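Local coordinates for protein L-2,4-diaminobutyric acid acetyltransferase (Geobacillus sp., PDB 6SLK) that probably transfers an acetyl group from acetyl-CoA to L-2,4-diaminobutyrate, the acetylation step of ectoine biosynthesis, as a GNAT-family enzyme, at residues K144-T149 with F171-F176. Numbering follows the deposited sequence.
Sequences KSIPST and FVIGPF. With NA (sodium ion), chain D.
Ile146 drops its CG2 methyl onto the chain where Gly174 turns out of the strand. With CG1 beside the backbone N (chi1 -57°), CG2 lies anti to that N, and this one branch meets Ile173 CG2 at 3.7 Å, sits against the backbone of Gly174, and reaches Phe176 CD1 at 3.9 Å. The fit is tight: Ile146 CG2 lies 3.5 Å from Gly174 CA. The CD1 end of Ile146 approaches Phe176 CG, the two side chains crossing at a slant, and Tyr140 of helix 131-143 also touches this isoleucine. Phe176 has CG between its own N and carbonyl carbon (chi1 61°), which turns the ring back along its own chain until Gly174 CA and Ile173 O lie at its edge, in plane. Pro147 rests its CB and CG on the Gly174 carbonyl oxygen, while its CG faces CD of Pro175, which follows a cis peptide bond. Here strand 148-154, at the margin of the GNAT sheet within this chain, starts antiparallel to 168-173, whose other side pairs with 121-125. Thr149 and Val172 form a hydrogen-bonded pair, with Thr149 N to Val172 O 2.8 Å and Val172 N to Thr149 O 2.9 Å; Ser148 and Ile173 make the non-hydrogen-bonded pair. Gly174 N then donates to Pro147 O at 2.9 Å, carrying the pairing one residue past the end of strand 168-173. Thr149 OG1 donates to a water 2.6 Å away, and that water gives its own hydrogens to Val172 O and Gly174 O, tying the threonine hydroxyl to the turn. Beyond the cis-proline, Phe176 O binds a sodium ion at 2.6 Å, which also holds a water.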
ATOM      1  N   LYS A 144       7.354 -26.919  -5.937  1.00 53.15           N
ATOM      2  CA  LYS A 144       7.465 -26.651  -7.362  1.00 48.63           C
ATOM      3  C   LYS A 144       8.872 -26.795  -7.939  1.00 44.95           C
ATOM      4  O   LYS A 144       9.092 -26.491  -9.101  1.00 43.35           O
ATOM      5  CB  LYS A 144       6.911 -25.254  -7.599  1.00 53.51           C
ATOM      6  CG  LYS A 144       5.436 -25.137  -7.243  1.00 58.27           C
ATOM      7  CD  LYS A 144       4.671 -24.468  -8.377  1.00 64.62           C
ATOM      8  CE  LYS A 144       3.197 -24.293  -8.063  1.00 75.61           C
ATOM      9  NZ  LYS A 144       2.486 -25.562  -7.709  1.00 79.05           N
ATOM     10  N   SER A 145       9.870 -27.208  -7.154  1.00 44.57           N
ATOM     11  CA  SER A 145      11.274 -27.209  -7.668  1.00 44.33           C
ATOM     12  C   SER A 145      11.808 -25.890  -8.193  1.00 42.41           C
ATOM     13  O   SER A 145      12.506 -25.856  -9.182  1.00 41.15           O
ATOM     14  CB  SER A 145      11.519 -28.311  -8.716  1.00 45.96           C
ATOM     15  OG  SER A 145      11.295 -29.551  -8.093  1.00 54.86           O
ATOM     16  N   ILE A 146      11.555 -24.823  -7.446  1.00 42.76           N
ATOM     17  CA  ILE A 146      11.985 -23.481  -7.797  1.00 42.08           C
ATOM     18  C   ILE A 146      13.021 -23.107  -6.754  1.00 34.77           C
ATOM     19  O   ILE A 146      12.824 -23.371  -5.625  1.00 35.73           O
ATOM     20  CB  ILE A 146      10.829 -22.487  -7.622  1.00 45.99           C
ATOM     21  CG1 ILE A 146       9.623 -22.895  -8.466  1.00 56.25           C
ATOM     22  CG2 ILE A 146      11.267 -21.123  -8.076  1.00 51.65           C
ATOM     23  CD1 ILE A 146       8.368 -22.010  -8.277  1.00 51.39           C
ATOM     24  N   PRO A 147      14.085 -22.427  -7.126  1.00 33.95           N
ATOM     25  CA  PRO A 147      15.029 -21.924  -6.115  1.00 36.67           C
ATOM     26  C   PRO A 147      14.418 -20.924  -5.150  1.00 39.42           C
ATOM     27  O   PRO A 147      13.451 -20.216  -5.488  1.00 41.16           O
ATOM     28  CB  PRO A 147      16.123 -21.213  -6.935  1.00 35.36           C
ATOM     29  CG  PRO A 147      15.959 -21.699  -8.321  1.00 37.15           C
ATOM     30  CD  PRO A 147      14.532 -22.180  -8.495  1.00 36.21           C
ATOM     31  N   SER A 148      14.964 -20.892  -3.955  1.00 37.48           N
ATOM     32  CA  SER A 148      14.592 -19.981  -2.908  1.00 38.04           C
ATOM     33  C   SER A 148      15.883 -19.470  -2.329  1.00 41.20           C
ATOM     34  O   SER A 148      16.838 -20.241  -2.168  1.00 42.77           O
ATOM     35  CB  SER A 148      13.689 -20.630  -1.886  1.00 40.08           C
ATOM     36  OG  SER A 148      14.305 -21.681  -1.218  1.00 42.96           O
ATOM     37  N   THR A 149      15.930 -18.174  -2.039  1.00 35.01           N
ATOM     38  CA  THR A 149      17.106 -17.488  -1.519  1.00 35.22           C
ATOM     39  C   THR A 149      16.652 -16.619  -0.356  1.00 37.59           C
ATOM     40  O   THR A 149      15.699 -15.834  -0.503  1.00 38.37           O
ATOM     41  CB  THR A 149      17.699 -16.609  -2.622  1.00 37.69           C
ATOM     42  OG1 THR A 149      17.850 -17.388  -3.807  1.00 38.46           O
ATOM     43  CG2 THR A 149      19.012 -15.904  -2.215  1.00 36.65           C
ATOM     44  N   PHE A 171      12.845 -13.058   1.371  1.00 29.68           N
ATOM     45  CA  PHE A 171      12.751 -14.320   0.691  1.00 30.94           C
ATOM     46  C   PHE A 171      12.544 -14.034  -0.769  1.00 33.05           C
ATOM     47  O   PHE A 171      11.684 -13.252  -1.080  1.00 37.54           O
ATOM     48  CB  PHE A 171      11.587 -15.170   1.168  1.00 33.22           C
ATOM     49  CG  PHE A 171      11.734 -15.767   2.523  1.00 36.14           C
ATOM     50  CD1 PHE A 171      12.002 -14.990   3.645  1.00 45.51           C
ATOM     51  CD2 PHE A 171      11.529 -17.142   2.720  1.00 44.41           C
ATOM     52  CE1 PHE A 171      12.111 -15.583   4.934  1.00 45.54           C
ATOM     53  CE2 PHE A 171      11.656 -17.723   3.986  1.00 43.04           C
ATOM     54  CZ  PHE A 171      11.934 -16.946   5.097  1.00 42.29           C
ATOM     55  N   VAL A 172      13.395 -14.584  -1.658  1.00 31.33           N
ATOM     56  CA  VAL A 172      13.202 -14.494  -3.085  1.00 30.45           C
ATOM     57  C   VAL A 172      13.060 -15.903  -3.598  1.00 31.83           C
ATOM     58  O   VAL A 172      13.947 -16.749  -3.397  1.00 34.07           O
ATOM     59  CB  VAL A 172      14.330 -13.768  -3.805  1.00 31.44           C
ATOM     60  CG1 VAL A 172      14.076 -13.732  -5.314  1.00 29.98           C
ATOM     61  CG2 VAL A 172      14.587 -12.364  -3.237  1.00 32.26           C
ATOM     62  N   ILE A 173      11.950 -16.140  -4.271  1.00 31.18           N
ATOM     63  CA  ILE A 173      11.606 -17.380  -4.952  1.00 33.89           C
ATOM     64  C   ILE A 173      11.707 -17.210  -6.471  1.00 35.00           C
ATOM     65  O   ILE A 173      11.050 -16.349  -7.062  1.00 35.91           O
ATOM     66  CB  ILE A 173      10.210 -17.821  -4.579  1.00 34.15           C
ATOM     67  CG1 ILE A 173      10.161 -18.040  -3.090  1.00 36.31           C
ATOM     68  CG2 ILE A 173       9.751 -19.042  -5.380  1.00 36.13           C
ATOM     69  CD1 ILE A 173       8.815 -18.548  -2.664  1.00 40.35           C
ATOM     70  N   GLY A 174      12.518 -18.051  -7.108  1.00 32.45           N
ATOM     71  CA  GLY A 174      12.757 -18.001  -8.515  1.00 33.96           C
ATOM     72  C   GLY A 174      14.239 -17.993  -8.812  1.00 34.94           C
ATOM     73  O   GLY A 174      15.022 -18.127  -7.898  1.00 37.96           O
ATOM     74  N   PRO A 175      14.633 -17.818 -10.081  1.00 34.46           N
ATOM     75  CA  PRO A 175      13.738 -17.587 -11.210  1.00 34.46           C
ATOM     76  C   PRO A 175      12.831 -18.720 -11.565  1.00 36.13           C
ATOM     77  O   PRO A 175      13.163 -19.882 -11.346  1.00 37.75           O
ATOM     78  CB  PRO A 175      14.698 -17.348 -12.378  1.00 38.11           C
ATOM     79  CG  PRO A 175      16.056 -17.517 -11.871  1.00 36.19           C
ATOM     80  CD  PRO A 175      16.002 -18.062 -10.514  1.00 36.85           C
ATOM     81  N   PHE A 176      11.664 -18.379 -12.084  1.00 36.82           N
ATOM     82  CA  PHE A 176      10.759 -19.339 -12.717  1.00 38.03           C
ATOM     83  C   PHE A 176       9.986 -18.578 -13.827  1.00 40.02           C
ATOM     84  O   PHE A 176      10.312 -17.419 -14.160  1.00 35.62           O
ATOM     85  CB  PHE A 176       9.825 -19.984 -11.673  1.00 35.47           C
ATOM     86  CG  PHE A 176       8.955 -19.003 -10.974  1.00 42.07           C
ATOM     87  CD1 PHE A 176       9.452 -18.255  -9.932  1.00 41.61           C
ATOM     88  CD2 PHE A 176       7.658 -18.772 -11.396  1.00 47.74           C
ATOM     89  CE1 PHE A 176       8.677 -17.324  -9.293  1.00 47.27           C
ATOM     90  CE2 PHE A 176       6.897 -17.801 -10.784  1.00 55.55           C
ATOM     91  CZ  PHE A 176       7.400 -17.079  -9.725  1.00 48.46           C
TER
HETATM   92 NA    NA D 201      12.527 -16.933 -15.424  1.00 50.44          NA
HETATM   93  O   HOH W   1      15.795 -17.344  -5.343  1.00 33.22           O
HETATM   94  O   HOH W   2      13.482 -19.435 -15.741  1.00 40.82           O